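Local coordinates for conjugal transfer protein (Escherichia coli, PDB 5I97) that probably serves as the VirB8-like inner-membrane component of the pKM101 type IV secretion system, here its soluble domain, in conjugal transfer of plasmid DNA between bacteria, at residues G131-S136 with R152-R157. Sequence-based numbering, arbitrary orientation.
Sequences GYEYKS and RVTSYR
Glu133 and Arg152 pair on neighbouring antiparallel strands, joined twice through their backbones and again through their side chains. Glu133 N donates to Arg152 O and Arg152 N returns the bond to Glu133 O at 2.9 Å. Both side chains leave the same face of the sheet with CG set between the backbone N and the carbonyl carbon (chi1 61° and 80°), which lays them side by side. Carboxylate and guanidinium are nearly coplanar, 8° apart, and Arg152 meets the acid side-on: NE reaches the anti lone pair of Glu133 OE2 at 2.8 Å and NH2 the same oxygen at 3.0 Å, so one atom takes both bonds. Thr154 CG2 packs 3.5 Å from Glu133 CG and completes this tight part. On the looser, partly exposed side, Lys135 CG sits over the rim of one guanidinium face, 3.6 Å from Arg152 NE. An alanine in place of Arg152 would probably leave the Glu133 carboxylate without this charged mate and freer to turn, and Lys135 CG without the guanidinium face beneath it. Tyr132 and Val153, the non-hydrogen-bonded pair, turn to the other, buried face, where helix 27-42 packs on them and Tyr132 OH bonds Asp30. Between Tyr132 and Gly131 the register slips by one: Thr154 N gives Gly131 O a bond of 2.6 Å from above the carbonyl plane, Ser155 N adds a weak one to that oxygen, and Gly131 N donates to Ser155 O. Gly131 is closely enclosed here, whereas Ser155 lies exposed to solvent. Thr154 and Ser155 opposite the single Gly131 make a classic beta bulge, where the chain turns a corner in the last strand of the curved antiparallel sheet that backs the helices in this VirB8, NTF2-like fold.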
loop_
_atom_site.group_PDB
_atom_site.type_symbol
_atom_site.label_atom_id
_atom_site.label_comp_id
_atom_site.label_asym_id
_atom_site.label_seq_id
_atom_site.Cartn_x
_atom_site.Cartn_y
_atom_site.Cartn_z
ATOM N N GLY A 131 -1.841 -26.132 13.256
ATOM C CA GLY A 131 -2.606 -27.351 13.073
ATOM C C GLY A 131 -3.907 -26.973 12.398
ATOM O O GLY A 131 -4.482 -25.940 12.718
ATOM N N TYR A 132 -4.349 -27.759 11.425
ATOM C CA TYR A 132 -5.579 -27.438 10.723
ATOM C C TYR A 132 -6.372 -28.674 10.292
ATOM O O TYR A 132 -5.890 -29.804 10.353
ATOM C CB TYR A 132 -5.280 -26.567 9.507
ATOM C CG TYR A 132 -4.547 -27.278 8.404
ATOM C CD1 TYR A 132 -3.175 -27.417 8.441
ATOM C CD2 TYR A 132 -5.231 -27.817 7.323
ATOM C CE1 TYR A 132 -2.502 -28.072 7.437
ATOM C CE2 TYR A 132 -4.573 -28.467 6.321
ATOM C CZ TYR A 132 -3.209 -28.594 6.378
ATOM O OH TYR A 132 -2.539 -29.244 5.365
ATOM N N GLU A 133 -7.650 -28.439 10.009
ATOM C CA GLU A 133 -8.590 -29.471 9.588
ATOM C C GLU A 133 -9.804 -28.802 8.952
ATOM O O GLU A 133 -10.006 -27.600 9.121
ATOM C CB GLU A 133 -9.019 -30.328 10.781
ATOM C CG GLU A 133 -9.723 -29.551 11.881
ATOM C CD GLU A 133 -10.199 -30.442 13.010
ATOM O OE1 GLU A 133 -9.607 -31.524 13.206
ATOM O OE2 GLU A 133 -11.166 -30.061 13.703
ATOM N N TYR A 134 -10.621 -29.568 8.235
ATOM C CA TYR A 134 -11.863 -29.023 7.713
ATOM C C TYR A 134 -13.022 -29.722 8.410
ATOM O O TYR A 134 -13.006 -30.937 8.581
ATOM C CB TYR A 134 -11.936 -29.172 6.203
ATOM C CG TYR A 134 -10.853 -28.435 5.435
ATOM C CD1 TYR A 134 -9.574 -28.961 5.321
ATOM C CD2 TYR A 134 -11.129 -27.251 4.772
ATOM C CE1 TYR A 134 -8.598 -28.312 4.595
ATOM C CE2 TYR A 134 -10.158 -26.595 4.044
ATOM C CZ TYR A 134 -8.894 -27.136 3.952
ATOM O OH TYR A 134 -7.913 -26.495 3.228
ATOM N N LYS A 135 -14.013 -28.947 8.835
ATOM C CA LYS A 135 -15.196 -29.492 9.486
ATOM C C LYS A 135 -16.485 -28.973 8.893
ATOM O O LYS A 135 -16.685 -27.767 8.784
ATOM C CB LYS A 135 -15.189 -29.164 10.980
ATOM C CG LYS A 135 -14.108 -29.823 11.800
ATOM C CD LYS A 135 -14.397 -31.305 11.990
ATOM C CE LYS A 135 -13.392 -31.965 12.922
ATOM N NZ LYS A 135 -13.600 -33.438 13.026
ATOM N N SER A 136 -17.348 -29.887 8.480
ATOM C CA SER A 136 -18.721 -29.514 8.200
ATOM C C SER A 136 -19.438 -29.247 9.519
ATOM O O SER A 136 -19.610 -30.158 10.340
ATOM C CB SER A 136 -19.437 -30.614 7.425
ATOM O OG SER A 136 -19.603 -31.761 8.240
ATOM N N ARG A 152 -10.565 -24.791 9.632
ATOM C CA ARG A 152 -10.282 -24.274 10.951
ATOM C C ARG A 152 -8.893 -24.667 11.423
ATOM O O ARG A 152 -8.390 -25.750 11.116
ATOM C CB ARG A 152 -11.348 -24.696 11.966
ATOM C CG ARG A 152 -11.253 -26.092 12.525
ATOM C CD ARG A 152 -12.448 -26.317 13.452
ATOM N NE ARG A 152 -12.429 -27.608 14.131
ATOM C CZ ARG A 152 -13.331 -27.980 15.036
ATOM N NH1 ARG A 152 -14.306 -27.149 15.384
ATOM N NH2 ARG A 152 -13.245 -29.173 15.608
ATOM N N VAL A 153 -8.281 -23.738 12.150
ATOM C CA VAL A 153 -6.975 -23.921 12.740
ATOM C C VAL A 153 -7.144 -24.530 14.125
ATOM O O VAL A 153 -7.924 -24.029 14.944
ATOM C CB VAL A 153 -6.225 -22.577 12.840
ATOM C CG1 VAL A 153 -4.919 -22.727 13.599
ATOM C CG2 VAL A 153 -6.001 -21.995 11.462
ATOM N N THR A 154 -6.404 -25.603 14.387
ATOM C CA THR A 154 -6.553 -26.380 15.616
ATOM C C THR A 154 -5.447 -26.127 16.632
ATOM O O THR A 154 -5.571 -26.493 17.797
ATOM C CB THR A 154 -6.598 -27.889 15.314
ATOM O OG1 THR A 154 -5.349 -28.303 14.753
ATOM C CG2 THR A 154 -7.705 -28.190 14.339
ATOM N N SER A 155 -4.333 -25.578 16.169
ATOM C CA SER A 155 -3.289 -25.118 17.067
ATOM C C SER A 155 -2.511 -24.021 16.362
ATOM O O SER A 155 -2.417 -24.013 15.141
ATOM C CB SER A 155 -2.381 -26.256 17.512
ATOM O OG SER A 155 -1.497 -26.632 16.487
ATOM N N TYR A 156 -1.980 -23.074 17.124
ATOM C CA TYR A 156 -1.339 -21.928 16.520
ATOM C C TYR A 156 -0.308 -21.326 17.448
ATOM O O TYR A 156 -0.617 -20.878 18.547
ATOM C CB TYR A 156 -2.386 -20.881 16.146
ATOM C CG TYR A 156 -1.852 -19.736 15.316
ATOM C CD1 TYR A 156 -1.691 -19.869 13.947
ATOM C CD2 TYR A 156 -1.531 -18.523 15.898
ATOM C CE1 TYR A 156 -1.219 -18.834 13.185
ATOM C CE2 TYR A 156 -1.061 -17.479 15.143
ATOM C CZ TYR A 156 -0.905 -17.642 13.787
ATOM O OH TYR A 156 -0.436 -16.616 13.020
ATOM N N ARG A 157 0.936 -21.343 17.015
ATOM C CA ARG A 157 1.980 -20.697 17.776
ATOM C C ARG A 157 2.977 -20.055 16.833
ATOM O O ARG A 157 3.367 -20.635 15.816
ATOM C CB ARG A 157 2.613 -21.698 18.744
ATOM C CG ARG A 157 3.525 -22.715 18.143
ATOM C CD ARG A 157 4.198 -23.534 19.235
ATOM N NE ARG A 157 4.917 -24.687 18.687
ATOM C CZ ARG A 157 6.212 -24.704 18.389
ATOM N NH1 ARG A 157 6.962 -23.624 18.588
ATOM N NH2 ARG A 157 6.758 -25.811 17.895
#